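Local coordinates for protein binding component of ABC transporter (PDB 3K4U) that binds lysine and is probably the solute-binding component of an ABC transporter, of the bacterial solute-binding protein 3 family, at residues D33-M38 and I67-M72; G55-L60 and L80-V85; E127-R132 and T187-G192; W193-K196 and F202-W205. One frame throughout, in Å; residues are numbered along the deposited sequence.

Contact 1: D33-M38 and I67-M72; sequences DLAREM and IIISGM. With LYS (lysine), chain K.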
loop_
_atom_site.group_PDB
_atom_site.type_symbol
_atom_site.label_atom_id
_atom_site.label_comp_id
_atom_site.label_asym_id
_atom_site.label_seq_id
_atom_site.Cartn_x
_atom_site.Cartn_y
_atom_site.Cartn_z
ATOM N N ASP E 33 -13.849 5.461 32.264
ATOM C CA ASP E 33 -12.422 5.170 32.010
ATOM C C ASP E 33 -11.738 6.110 30.974
ATOM O O ASP E 33 -10.568 6.483 31.139
ATOM C CB ASP E 33 -12.254 3.690 31.625
ATOM C CG ASP E 33 -12.664 2.764 32.761
ATOM O OD1 ASP E 33 -12.966 3.318 33.854
ATOM O OD2 ASP E 33 -12.687 1.521 32.591
ATOM N N LEU E 34 -12.465 6.483 29.920
ATOM C CA LEU E 34 -11.927 7.388 28.920
ATOM C C LEU E 34 -11.765 8.741 29.535
ATOM O O LEU E 34 -10.685 9.361 29.467
ATOM C CB LEU E 34 -12.880 7.482 27.714
ATOM C CG LEU E 34 -12.637 6.694 26.409
ATOM C CD1 LEU E 34 -11.605 5.609 26.546
ATOM C CD2 LEU E 34 -13.925 6.152 25.811
ATOM N N ALA E 35 -12.856 9.198 30.133
ATOM C CA ALA E 35 -12.902 10.486 30.841
ATOM C C ALA E 35 -11.851 10.547 31.928
ATOM O O ALA E 35 -11.284 11.604 32.195
ATOM C CB ALA E 35 -14.276 10.705 31.421
ATOM N N ARG E 36 -11.571 9.400 32.533
ATOM C CA ARG E 36 -10.527 9.307 33.557
ATOM C C ARG E 36 -9.148 9.479 32.912
ATOM O O ARG E 36 -8.325 10.233 33.425
ATOM C CB ARG E 36 -10.670 8.004 34.378
ATOM C CG ARG E 36 -9.768 7.903 35.598
ATOM C CD ARG E 36 -10.199 6.769 36.575
ATOM N NE ARG E 36 -11.203 7.218 37.542
ATOM C CZ ARG E 36 -12.474 6.826 37.554
ATOM N NH1 ARG E 36 -12.919 5.941 36.665
ATOM N NH2 ARG E 36 -13.308 7.306 38.467
ATOM N N GLU E 37 -8.905 8.809 31.788
ATOM C CA GLU E 37 -7.609 8.914 31.060
ATOM C C GLU E 37 -7.359 10.332 30.583
ATOM O O GLU E 37 -6.296 10.899 30.786
ATOM C CB GLU E 37 -7.549 7.985 29.830
ATOM C CG GLU E 37 -7.305 6.495 30.125
ATOM C CD GLU E 37 -5.915 6.200 30.695
ATOM O OE1 GLU E 37 -4.941 6.938 30.377
ATOM O OE2 GLU E 37 -5.791 5.231 31.471
HETATM N N MSE E 38 -8.366 10.875 29.918
HETATM C CA MSE E 38 -8.305 12.201 29.422
HETATM C C MSE E 38 -7.947 13.171 30.543
HETATM O O MSE E 38 -7.101 14.041 30.356
HETATM C CB MSE E 38 -9.634 12.524 28.783
HETATM C CG MSE E 38 -9.635 13.820 28.080
HETATM SE SE MSE E 38 -11.408 14.388 27.536
HETATM C CE MSE E 38 -11.884 12.861 26.394
ATOM N N ILE E 67 -17.221 18.975 28.156
ATOM C CA ILE E 67 -17.235 17.955 27.108
ATOM C C ILE E 67 -18.342 16.943 27.438
ATOM O O ILE E 67 -18.716 16.802 28.600
ATOM C CB ILE E 67 -15.843 17.264 27.061
ATOM C CG1 ILE E 67 -15.701 16.272 25.881
ATOM C CG2 ILE E 67 -15.546 16.618 28.381
ATOM C CD1 ILE E 67 -14.291 15.881 25.536
ATOM N N ILE E 68 -18.894 16.278 26.420
ATOM C CA ILE E 68 -19.926 15.242 26.590
ATOM C C ILE E 68 -19.326 13.912 26.174
ATOM O O ILE E 68 -19.005 13.710 25.013
ATOM C CB ILE E 68 -21.100 15.480 25.626
ATOM C CG1 ILE E 68 -21.945 16.695 26.028
ATOM C CG2 ILE E 68 -22.011 14.246 25.517
ATOM C CD1 ILE E 68 -23.152 16.872 25.100
ATOM N N ILE E 69 -19.168 12.981 27.090
ATOM C CA ILE E 69 -18.676 11.678 26.700
ATOM C C ILE E 69 -19.739 10.695 27.144
ATOM O O ILE E 69 -19.657 10.102 28.206
ATOM C CB ILE E 69 -17.300 11.384 27.298
ATOM C CG1 ILE E 69 -16.348 12.532 27.021
ATOM C CG2 ILE E 69 -16.678 10.141 26.690
ATOM C CD1 ILE E 69 -15.048 12.410 27.799
ATOM N N SER E 70 -20.748 10.547 26.299
ATOM C CA SER E 70 -21.972 9.840 26.609
ATOM C C SER E 70 -22.376 8.942 25.465
ATOM O O SER E 70 -23.539 8.651 25.294
ATOM C CB SER E 70 -23.084 10.846 26.875
ATOM O OG SER E 70 -23.959 10.340 27.870
ATOM N N GLY E 71 -21.415 8.533 24.650
ATOM C CA GLY E 71 -21.710 7.621 23.543
ATOM C C GLY E 71 -22.658 8.251 22.562
ATOM O O GLY E 71 -23.588 7.639 22.125
HETATM N N MSE E 72 -22.411 9.493 22.228
HETATM C CA MSE E 72 -23.340 10.271 21.473
HETATM C C MSE E 72 -23.002 10.229 20.000
HETATM O O MSE E 72 -21.828 10.322 19.610
HETATM C CB MSE E 72 -23.329 11.712 21.980
HETATM C CG MSE E 72 -24.037 12.670 21.063
HETATM SE SE MSE E 72 -24.188 14.420 21.886
HETATM C CE MSE E 72 -22.265 14.694 22.025
HETATM N N LYS K . -26.108 6.857 20.304
HETATM C CA LYS K . -27.290 7.187 21.073
HETATM C C LYS K . -27.676 8.608 20.729
HETATM O O LYS K . -26.798 9.416 20.435
HETATM C CB LYS K . -26.992 7.091 22.576
HETATM C CG LYS K . -28.205 6.903 23.456
HETATM C CD LYS K . -28.013 7.594 24.760
HETATM C CE LYS K . -29.029 7.153 25.819
HETATM N NZ LYS K . -28.647 7.583 27.189
HETATM O OXT LYS K . -28.847 8.979 20.743
#
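I69 and the selenomethionine M38 meet tip to tip, and their meeting illustrates how a helix packs on a sheet through a few apolar side chains. I69 gives up more surface to the helix than any other residue of the contact. Its CG1 is anti to the carbonyl carbon (chi1 -51°) and the chain is extended from there, so that a single methyl, CD1, leads toward the helix. That methyl meets M38 CE at 3.5 Å and, one helical turn earlier, A35 CB at 4.1 Å.

M38 comes from the helix side with CG anti to the backbone N (chi1 -173°). Its chain runs straight as far as the selenium and bends only at the last torsion (-59°), which turns the terminal methyl onto I69. The selenium itself meets I67 CD1 at 3.8 Å, so the heavy atom and its methyl share two isoleucine tips between them. I67 and I69, two residues apart, thus present neighbouring methyls to one long side chain.

Further along 67-72 the backbone turns from this apolar patch to the ligand. G71 O accepts a hydrogen bond from the bound lysine's N, 3.2 Å away, and S70 OG is hydrogen-bonded to the backbone N of E12, a residue of the lysine pocket.

Around these residues the packing is continuous. M38, I67 and I69 all touch strand 6-11, M38 and I69 share W193 of strand 189-195, and M38 also reaches W205 and F209 on helix 200-216, leaving helix 30-41 packed against the parallel sheet that strand 67-68 borders.

Contact 2: G55-L60 and L80-V85; sequences GLIPGL and LRVNFV
V82 lies against L60 and I57 of helix 56-61, its two methyls divided between them. V82 CG1 faces L60 CD2 at 3.4 Å, while CG2 lies 4.2 Å from I57 CG1. L60 sends its CG anti to the backbone N (chi1 -176°), which carries the isobutyl group outward from the helix so that CD2 comes up against the valine. This is the inner part of the contact: all three side chains are buried, and both L60 and V82 go on to touch A194 of strand 189-195.

The outer part is built differently. R81 is exposed, and it reaches back over the helix with a bend at chi3 (-76°) that lays its guanidinium over I57. The isoleucine methyl CG2 sits over one face of that planar group, displaced toward its rim, and is 3.5 Å from NH1. I57 CD1 follows at 3.9 Å from NH2, the two side chains running roughly at right angles. A charged group therefore lies flat over the buried isoleucine from the solvent side.

The same isoleucine also touches R78, whose NH1 is hydrogen-bonded to the bound lysine, and this makes I57 a second-shell neighbour of the pocket. Beyond V82 the chain enters strand 83-84, where N83 ND2 bonds to D201 of a second subunit.

As an example of graded chemistry, the contact passes from aliphatic packing inside to an arginine face over a methyl outside. Shape and exclusion of water probably hold it, while the guanidinium N-H groups, lying in the plane beneath that methyl, are probably left for other partners or water.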
loop_
_atom_site.group_PDB
_atom_site.type_symbol
_atom_site.label_atom_id
_atom_site.label_comp_id
_atom_site.label_asym_id
_atom_site.label_seq_id
_atom_site.Cartn_x
_atom_site.Cartn_y
_atom_site.Cartn_z
ATOM N N GLY E 55 -30.692 17.289 28.129
ATOM C CA GLY E 55 -30.017 18.390 28.830
ATOM C C GLY E 55 -28.506 18.334 28.656
ATOM O O GLY E 55 -27.788 19.206 29.091
ATOM N N LEU E 56 -28.001 17.316 27.995
ATOM C CA LEU E 56 -26.555 17.266 27.677
ATOM C C LEU E 56 -26.069 18.402 26.791
ATOM O O LEU E 56 -25.153 19.126 27.169
ATOM C CB LEU E 56 -26.181 15.946 27.041
ATOM C CG LEU E 56 -26.153 14.751 27.983
ATOM C CD1 LEU E 56 -25.909 13.507 27.145
ATOM C CD2 LEU E 56 -25.069 14.845 29.027
ATOM N N ILE E 57 -26.679 18.567 25.614
ATOM C CA ILE E 57 -26.209 19.602 24.716
ATOM C C ILE E 57 -26.348 20.983 25.363
ATOM O O ILE E 57 -25.368 21.735 25.397
ATOM C CB ILE E 57 -26.818 19.514 23.321
ATOM C CG1 ILE E 57 -26.009 18.543 22.471
ATOM C CG2 ILE E 57 -26.826 20.891 22.642
ATOM C CD1 ILE E 57 -26.700 18.103 21.188
ATOM N N PRO E 58 -27.532 21.305 25.913
ATOM C CA PRO E 58 -27.702 22.634 26.443
ATOM C C PRO E 58 -26.824 22.877 27.673
ATOM O O PRO E 58 -26.395 24.001 27.900
ATOM C CB PRO E 58 -29.181 22.664 26.830
ATOM C CG PRO E 58 -29.805 21.579 26.104
ATOM C CD PRO E 58 -28.769 20.525 26.044
ATOM N N GLY E 59 -26.569 21.839 28.455
ATOM C CA GLY E 59 -25.630 21.925 29.534
ATOM C C GLY E 59 -24.237 22.249 29.044
ATOM O O GLY E 59 -23.485 22.976 29.703
ATOM N N LEU E 60 -23.865 21.688 27.902
ATOM C CA LEU E 60 -22.583 21.989 27.298
ATOM C C LEU E 60 -22.559 23.423 26.797
ATOM O O LEU E 60 -21.579 24.142 27.007
ATOM C CB LEU E 60 -22.303 21.019 26.157
ATOM C CG LEU E 60 -20.958 21.093 25.424
ATOM C CD1 LEU E 60 -19.788 20.849 26.356
ATOM C CD2 LEU E 60 -21.026 20.026 24.395
ATOM N N LEU E 80 -24.737 20.950 14.275
ATOM C CA LEU E 80 -25.070 22.351 14.097
ATOM C C LEU E 80 -24.895 23.175 15.390
ATOM O O LEU E 80 -24.676 24.398 15.338
ATOM C CB LEU E 80 -26.502 22.472 13.563
ATOM C CG LEU E 80 -26.691 22.344 12.033
ATOM C CD1 LEU E 80 -28.184 22.309 11.655
ATOM C CD2 LEU E 80 -25.979 23.449 11.215
ATOM N N ARG E 81 -24.965 22.501 16.541
ATOM C CA ARG E 81 -25.099 23.173 17.830
ATOM C C ARG E 81 -23.880 23.044 18.728
ATOM O O ARG E 81 -23.518 24.013 19.419
ATOM C CB ARG E 81 -26.361 22.718 18.551
ATOM C CG ARG E 81 -27.620 22.969 17.752
ATOM C CD ARG E 81 -28.867 22.938 18.612
ATOM N NE ARG E 81 -29.278 21.588 18.992
ATOM C CZ ARG E 81 -29.717 21.243 20.207
ATOM N NH1 ARG E 81 -29.782 22.140 21.193
ATOM N NH2 ARG E 81 -30.073 19.977 20.437
ATOM N N VAL E 82 -23.263 21.857 18.713
ATOM C CA VAL E 82 -21.937 21.636 19.285
ATOM C C VAL E 82 -20.958 21.145 18.212
ATOM O O VAL E 82 -21.412 20.796 17.111
ATOM C CB VAL E 82 -21.993 20.618 20.462
ATOM C CG1 VAL E 82 -22.678 21.251 21.665
ATOM C CG2 VAL E 82 -22.683 19.309 20.084
ATOM N N ASN E 83 -19.648 21.088 18.523
ATOM C CA ASN E 83 -18.630 20.510 17.636
ATOM C C ASN E 83 -18.289 19.132 18.148
ATOM O O ASN E 83 -18.325 18.886 19.368
ATOM C CB ASN E 83 -17.308 21.264 17.649
ATOM C CG ASN E 83 -17.340 22.572 16.908
ATOM O OD1 ASN E 83 -18.089 22.770 15.953
ATOM N ND2 ASN E 83 -16.491 23.475 17.329
ATOM N N PHE E 84 -17.920 18.241 17.224
ATOM C CA PHE E 84 -17.553 16.899 17.577
ATOM C C PHE E 84 -16.106 16.595 17.288
ATOM O O PHE E 84 -15.507 17.193 16.414
ATOM C CB PHE E 84 -18.377 15.945 16.792
ATOM C CG PHE E 84 -19.718 15.710 17.359
ATOM C CD1 PHE E 84 -19.867 14.840 18.427
ATOM C CD2 PHE E 84 -20.827 16.317 16.822
ATOM C CE1 PHE E 84 -21.088 14.595 18.948
ATOM C CE2 PHE E 84 -22.067 16.059 17.347
ATOM C CZ PHE E 84 -22.190 15.209 18.421
ATOM N N VAL E 85 -15.554 15.675 18.065
ATOM C CA VAL E 85 -14.207 15.202 17.929
ATOM C C VAL E 85 -14.228 13.977 17.006
ATOM O O VAL E 85 -15.223 13.275 16.971
ATOM C CB VAL E 85 -13.679 14.831 19.326
ATOM C CG1 VAL E 85 -12.515 13.872 19.258
ATOM C CG2 VAL E 85 -13.250 16.087 20.038
#

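Contact 3: E127-R132 and T187-G192; sequences EYAAKR and TYEPLG
T187 is met by A129 and R132 of helix 125-133 through a single methyl, a compact example of a threonine that divides its polar and apolar work between its two branches. At CB the side chain forks. The chi1 of 38° leaves CG2 anti to the carbonyl carbon, and this branch faces the helix: it lies 3.9 Å from A129 CB and equally 3.9 Å from R132 NH1. R132 arrives along a chain bent at chi3, and the methyl sits at the edge of its guanidinium, in the plane, with NH2 as near as NH1.

The other branch ends in OG1, which accepts a hydrogen bond from the backbone N of Q93. OG1 also donates a weak bond to E189 OE1 at 2.9 Å. E189 OE2 has a weak hydrogen bond with Q93 NE2, while E189 OE1 lies 5.6 Å from R132 NH1, too far for a salt bridge, though the opposite charges may attract weakly.

Strand 189-195 pairs with strand 89-98, an antiparallel pair consistent with the two chain crossings between lobes seen in this fold. A129 touches Q93 on the latter, A130 rests on strands 138-142 and 159-163, and L191 enters the lysine pocket.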
loop_
_atom_site.group_PDB
_atom_site.type_symbol
_atom_site.label_atom_id
_atom_site.label_comp_id
_atom_site.label_asym_id
_atom_site.label_seq_id
_atom_site.Cartn_x
_atom_site.Cartn_y
_atom_site.Cartn_z
ATOM N N GLU E 127 -34.732 6.270 18.286
ATOM C CA GLU E 127 -36.067 6.718 18.068
ATOM C C GLU E 127 -36.232 7.310 16.671
ATOM O O GLU E 127 -37.238 7.025 16.006
ATOM C CB GLU E 127 -36.461 7.724 19.117
ATOM C CG GLU E 127 -37.949 7.741 19.335
ATOM C CD GLU E 127 -38.499 9.120 19.215
ATOM O OE1 GLU E 127 -37.852 10.066 19.723
ATOM O OE2 GLU E 127 -39.599 9.246 18.638
ATOM N N TYR E 128 -35.241 8.100 16.236
ATOM C CA TYR E 128 -35.208 8.704 14.891
ATOM C C TYR E 128 -34.986 7.678 13.752
ATOM O O TYR E 128 -35.605 7.768 12.685
ATOM C CB TYR E 128 -34.166 9.830 14.836
ATOM C CG TYR E 128 -34.364 10.848 15.941
ATOM C CD1 TYR E 128 -35.412 11.789 15.868
ATOM C CD2 TYR E 128 -33.525 10.865 17.079
ATOM C CE1 TYR E 128 -35.628 12.713 16.902
ATOM C CE2 TYR E 128 -33.729 11.796 18.108
ATOM C CZ TYR E 128 -34.786 12.707 18.014
ATOM O OH TYR E 128 -34.992 13.632 19.022
ATOM N N ALA E 129 -34.105 6.716 13.997
ATOM C CA ALA E 129 -33.876 5.600 13.076
ATOM C C ALA E 129 -35.158 4.770 12.902
ATOM O O ALA E 129 -35.658 4.625 11.778
ATOM C CB ALA E 129 -32.720 4.722 13.547
ATOM N N ALA E 130 -35.715 4.263 14.001
ATOM C CA ALA E 130 -36.953 3.502 13.915
ATOM C C ALA E 130 -38.053 4.241 13.154
ATOM O O ALA E 130 -38.826 3.608 12.443
ATOM C CB ALA E 130 -37.438 3.095 15.284
ATOM N N LYS E 131 -38.124 5.564 13.279
ATOM C CA LYS E 131 -39.152 6.317 12.560
ATOM C C LYS E 131 -38.880 6.327 11.049
ATOM O O LYS E 131 -39.806 6.301 10.249
ATOM C CB LYS E 131 -39.299 7.731 13.112
ATOM C CG LYS E 131 -40.007 7.772 14.438
ATOM C CD LYS E 131 -39.768 9.080 15.171
ATOM C CE LYS E 131 -40.999 9.971 15.159
ATOM N NZ LYS E 131 -40.726 11.267 15.817
ATOM N N ARG E 132 -37.604 6.352 10.683
ATOM C CA ARG E 132 -37.179 6.198 9.303
ATOM C C ARG E 132 -37.405 4.756 8.827
ATOM O O ARG E 132 -38.155 4.529 7.888
ATOM C CB ARG E 132 -35.689 6.544 9.176
ATOM C CG ARG E 132 -35.346 7.990 8.828
ATOM C CD ARG E 132 -33.823 8.192 8.798
ATOM N NE ARG E 132 -33.125 6.989 8.316
ATOM C CZ ARG E 132 -32.197 6.297 8.992
ATOM N NH1 ARG E 132 -31.803 6.682 10.212
ATOM N NH2 ARG E 132 -31.641 5.217 8.435
ATOM N N THR E 187 -27.896 1.005 11.039
ATOM C CA THR E 187 -27.544 2.387 10.786
ATOM C C THR E 187 -26.036 2.520 10.736
ATOM O O THR E 187 -25.302 1.551 10.959
ATOM C CB THR E 187 -28.170 3.373 11.827
ATOM O OG1 THR E 187 -28.170 2.797 13.151
ATOM C CG2 THR E 187 -29.599 3.769 11.430
ATOM N N TYR E 188 -25.557 3.709 10.410
ATOM C CA TYR E 188 -24.133 3.960 10.490
ATOM C C TYR E 188 -24.003 5.094 11.449
ATOM O O TYR E 188 -24.369 6.239 11.116
ATOM C CB TYR E 188 -23.527 4.329 9.137
ATOM C CG TYR E 188 -22.068 4.596 9.269
ATOM C CD1 TYR E 188 -21.146 3.540 9.291
ATOM C CD2 TYR E 188 -21.594 5.894 9.417
ATOM C CE1 TYR E 188 -19.776 3.784 9.440
ATOM C CE2 TYR E 188 -20.247 6.147 9.583
ATOM C CZ TYR E 188 -19.342 5.098 9.586
ATOM O OH TYR E 188 -17.991 5.381 9.720
ATOM N N GLU E 189 -23.515 4.777 12.653
ATOM C CA GLU E 189 -23.593 5.744 13.746
ATOM C C GLU E 189 -22.300 5.982 14.435
ATOM O O GLU E 189 -21.982 5.322 15.400
ATOM C CB GLU E 189 -24.720 5.422 14.722
ATOM C CG GLU E 189 -26.078 5.874 14.178
ATOM C CD GLU E 189 -27.237 5.353 14.986
ATOM O OE1 GLU E 189 -28.378 5.357 14.478
ATOM O OE2 GLU E 189 -27.015 4.949 16.143
ATOM N N PRO E 190 -21.516 6.914 13.904
ATOM C CA PRO E 190 -20.267 7.308 14.508
ATOM C C PRO E 190 -20.503 8.047 15.808
ATOM O O PRO E 190 -21.366 8.939 15.898
ATOM C CB PRO E 190 -19.675 8.265 13.480
ATOM C CG PRO E 190 -20.810 8.749 12.731
ATOM C CD PRO E 190 -21.766 7.610 12.639
ATOM N N LEU E 191 -19.724 7.697 16.807
ATOM C CA LEU E 191 -19.917 8.217 18.125
ATOM C C LEU E 191 -18.753 9.183 18.409
ATOM O O LEU E 191 -17.581 8.820 18.186
ATOM C CB LEU E 191 -19.941 7.024 19.081
ATOM C CG LEU E 191 -21.263 6.446 19.613
ATOM C CD1 LEU E 191 -22.495 6.585 18.728
ATOM C CD2 LEU E 191 -21.091 5.043 20.026
ATOM N N GLY E 192 -19.045 10.399 18.874
ATOM C CA GLY E 192 -17.986 11.349 19.179
ATOM C C GLY E 192 -18.225 12.147 20.458
ATOM O O GLY E 192 -19.363 12.200 20.947
#

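Contact 4: W193-K196 and F202-W205; sequences WAIK and FLNW
I195 lays both branches against the ring of F202, and the longer one goes on to L203, so a single strand residue spans two successive positions of helix 200-216. Its CG2, anti to the carbonyl carbon, comes within 3.7 Å of F202 CE2, approaching the ring at a slant. The chi1 of 63° places CG1 between the backbone N and the carbonyl carbon, and CD1 is carried on to meet L203 CG at 4.0 Å. The same methyl lies 3.9 Å from F202 CD2, so both arms of the isoleucine touch the phenyl ring.

F202 is turned to receive them, its CG anti to the backbone N (chi1 -175°). On the strand side I195 also packs on I67. The helix has further duties: N204 OD1 bonds to F84 N of a third subunit and W205 NE1 to Q76 O of the same subunit, while L203 packs on N204 of a second one.

Hydrocarbon alone makes up the contact between strand and helix. Being non-directional, it probably sets their spacing by shape, whereas the directional bonds of the next residues along the helix join one subunit to another.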
loop_
_atom_site.group_PDB
_atom_site.type_symbol
_atom_site.label_atom_id
_atom_site.label_comp_id
_atom_site.label_asym_id
_atom_site.label_seq_id
_atom_site.Cartn_x
_atom_site.Cartn_y
_atom_site.Cartn_z
ATOM N N TRP E 193 -17.169 12.756 21.004
ATOM C CA TRP E 193 -17.288 13.551 22.200
ATOM C C TRP E 193 -17.671 14.885 21.660
ATOM O O TRP E 193 -17.038 15.338 20.702
ATOM C CB TRP E 193 -15.944 13.718 22.957
ATOM C CG TRP E 193 -15.289 12.435 23.230
ATOM C CD1 TRP E 193 -15.906 11.268 23.559
ATOM C CD2 TRP E 193 -13.891 12.144 23.123
ATOM N NE1 TRP E 193 -14.967 10.267 23.686
ATOM C CE2 TRP E 193 -13.727 10.784 23.417
ATOM C CE3 TRP E 193 -12.766 12.899 22.770
ATOM C CZ2 TRP E 193 -12.490 10.157 23.382
ATOM C CZ3 TRP E 193 -11.524 12.277 22.762
ATOM C CH2 TRP E 193 -11.396 10.922 23.079
ATOM N N ALA E 194 -18.647 15.543 22.291
ATOM C CA ALA E 194 -18.997 16.915 21.917
ATOM C C ALA E 194 -18.435 17.955 22.900
ATOM O O ALA E 194 -18.149 17.649 24.081
ATOM C CB ALA E 194 -20.473 17.060 21.787
ATOM N N ILE E 195 -18.262 19.165 22.367
ATOM C CA ILE E 195 -17.757 20.305 23.062
ATOM C C ILE E 195 -18.358 21.569 22.426
ATOM O O ILE E 195 -18.957 21.512 21.345
ATOM C CB ILE E 195 -16.250 20.383 22.990
ATOM C CG1 ILE E 195 -15.793 20.557 21.539
ATOM C CG2 ILE E 195 -15.646 19.175 23.673
ATOM C CD1 ILE E 195 -14.303 20.991 21.414
ATOM N N LYS E 196 -18.211 22.721 23.062
ATOM C CA LYS E 196 -18.845 23.850 22.442
ATOM C C LYS E 196 -17.974 24.545 21.407
ATOM O O LYS E 196 -16.755 24.465 21.427
ATOM C CB LYS E 196 -19.439 24.816 23.450
ATOM C CG LYS E 196 -18.560 25.199 24.535
ATOM C CD LYS E 196 -19.274 26.221 25.341
ATOM C CE LYS E 196 -19.021 27.632 24.780
ATOM N NZ LYS E 196 -17.602 28.092 25.115
ATOM N N PHE E 202 -9.018 23.021 21.640
ATOM C CA PHE E 202 -9.364 21.933 22.489
ATOM C C PHE E 202 -9.649 20.724 21.616
ATOM O O PHE E 202 -9.232 19.637 21.955
ATOM C CB PHE E 202 -10.554 22.331 23.370
ATOM C CG PHE E 202 -10.944 21.302 24.385
ATOM C CD1 PHE E 202 -10.003 20.546 25.008
ATOM C CD2 PHE E 202 -12.277 21.125 24.726
ATOM C CE1 PHE E 202 -10.356 19.619 25.971
ATOM C CE2 PHE E 202 -12.660 20.156 25.688
ATOM C CZ PHE E 202 -11.684 19.405 26.318
ATOM N N LEU E 203 -10.387 20.926 20.514
ATOM C CA LEU E 203 -10.441 19.968 19.375
ATOM C C LEU E 203 -9.087 19.443 18.945
ATOM O O LEU E 203 -8.893 18.226 18.863
ATOM C CB LEU E 203 -11.028 20.637 18.158
ATOM C CG LEU E 203 -12.498 20.452 17.913
ATOM C CD1 LEU E 203 -12.862 21.256 16.697
ATOM C CD2 LEU E 203 -12.619 18.994 17.693
ATOM N N ASN E 204 -8.136 20.334 18.670
ATOM C CA ASN E 204 -6.801 19.857 18.359
ATOM C C ASN E 204 -6.380 18.893 19.421
ATOM O O ASN E 204 -5.977 17.789 19.104
ATOM C CB ASN E 204 -5.782 20.989 18.291
ATOM C CG ASN E 204 -4.513 20.564 17.621
ATOM O OD1 ASN E 204 -3.418 20.608 18.194
ATOM N ND2 ASN E 204 -4.648 20.133 16.386
ATOM N N TRP E 205 -6.510 19.286 20.696
ATOM C CA TRP E 205 -6.014 18.464 21.816
ATOM C C TRP E 205 -6.712 17.134 21.874
ATOM O O TRP E 205 -6.069 16.090 21.997
ATOM C CB TRP E 205 -6.152 19.167 23.157
ATOM C CG TRP E 205 -5.378 18.448 24.224
ATOM C CD1 TRP E 205 -4.102 18.685 24.572
ATOM C CD2 TRP E 205 -5.834 17.370 25.045
ATOM N NE1 TRP E 205 -3.713 17.792 25.546
ATOM C CE2 TRP E 205 -4.780 16.997 25.867
ATOM C CE3 TRP E 205 -7.048 16.681 25.157
ATOM C CZ2 TRP E 205 -4.874 15.955 26.785
ATOM C CZ3 TRP E 205 -7.164 15.652 26.095
ATOM C CH2 TRP E 205 -6.072 15.287 26.885
#

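In the fold
From the N terminus, helix 30-41 opens the first loop, and contact 1 closes it at 67-72 after 28 intervening residues. Contact 2 begins inside that loop, at 55-60, but closes beyond it at 80-85, so the two cross, tying helices 30-41 and 56-61 to the strands and loops that follow them. Contact 3 then closes a far longer loop of 54 residues, joining helix 125-133 to strand 189-195, some 20 Å from contact 1 between centres. Contact 4 follows at once on the same strand and closes a turn of five residues onto helix 200-216. Strand 189-195 is the common thread: its backbone appears to bond to I68, M72, N83 and V85, though only contacts 1 and 3 hold lysine-pocket residues.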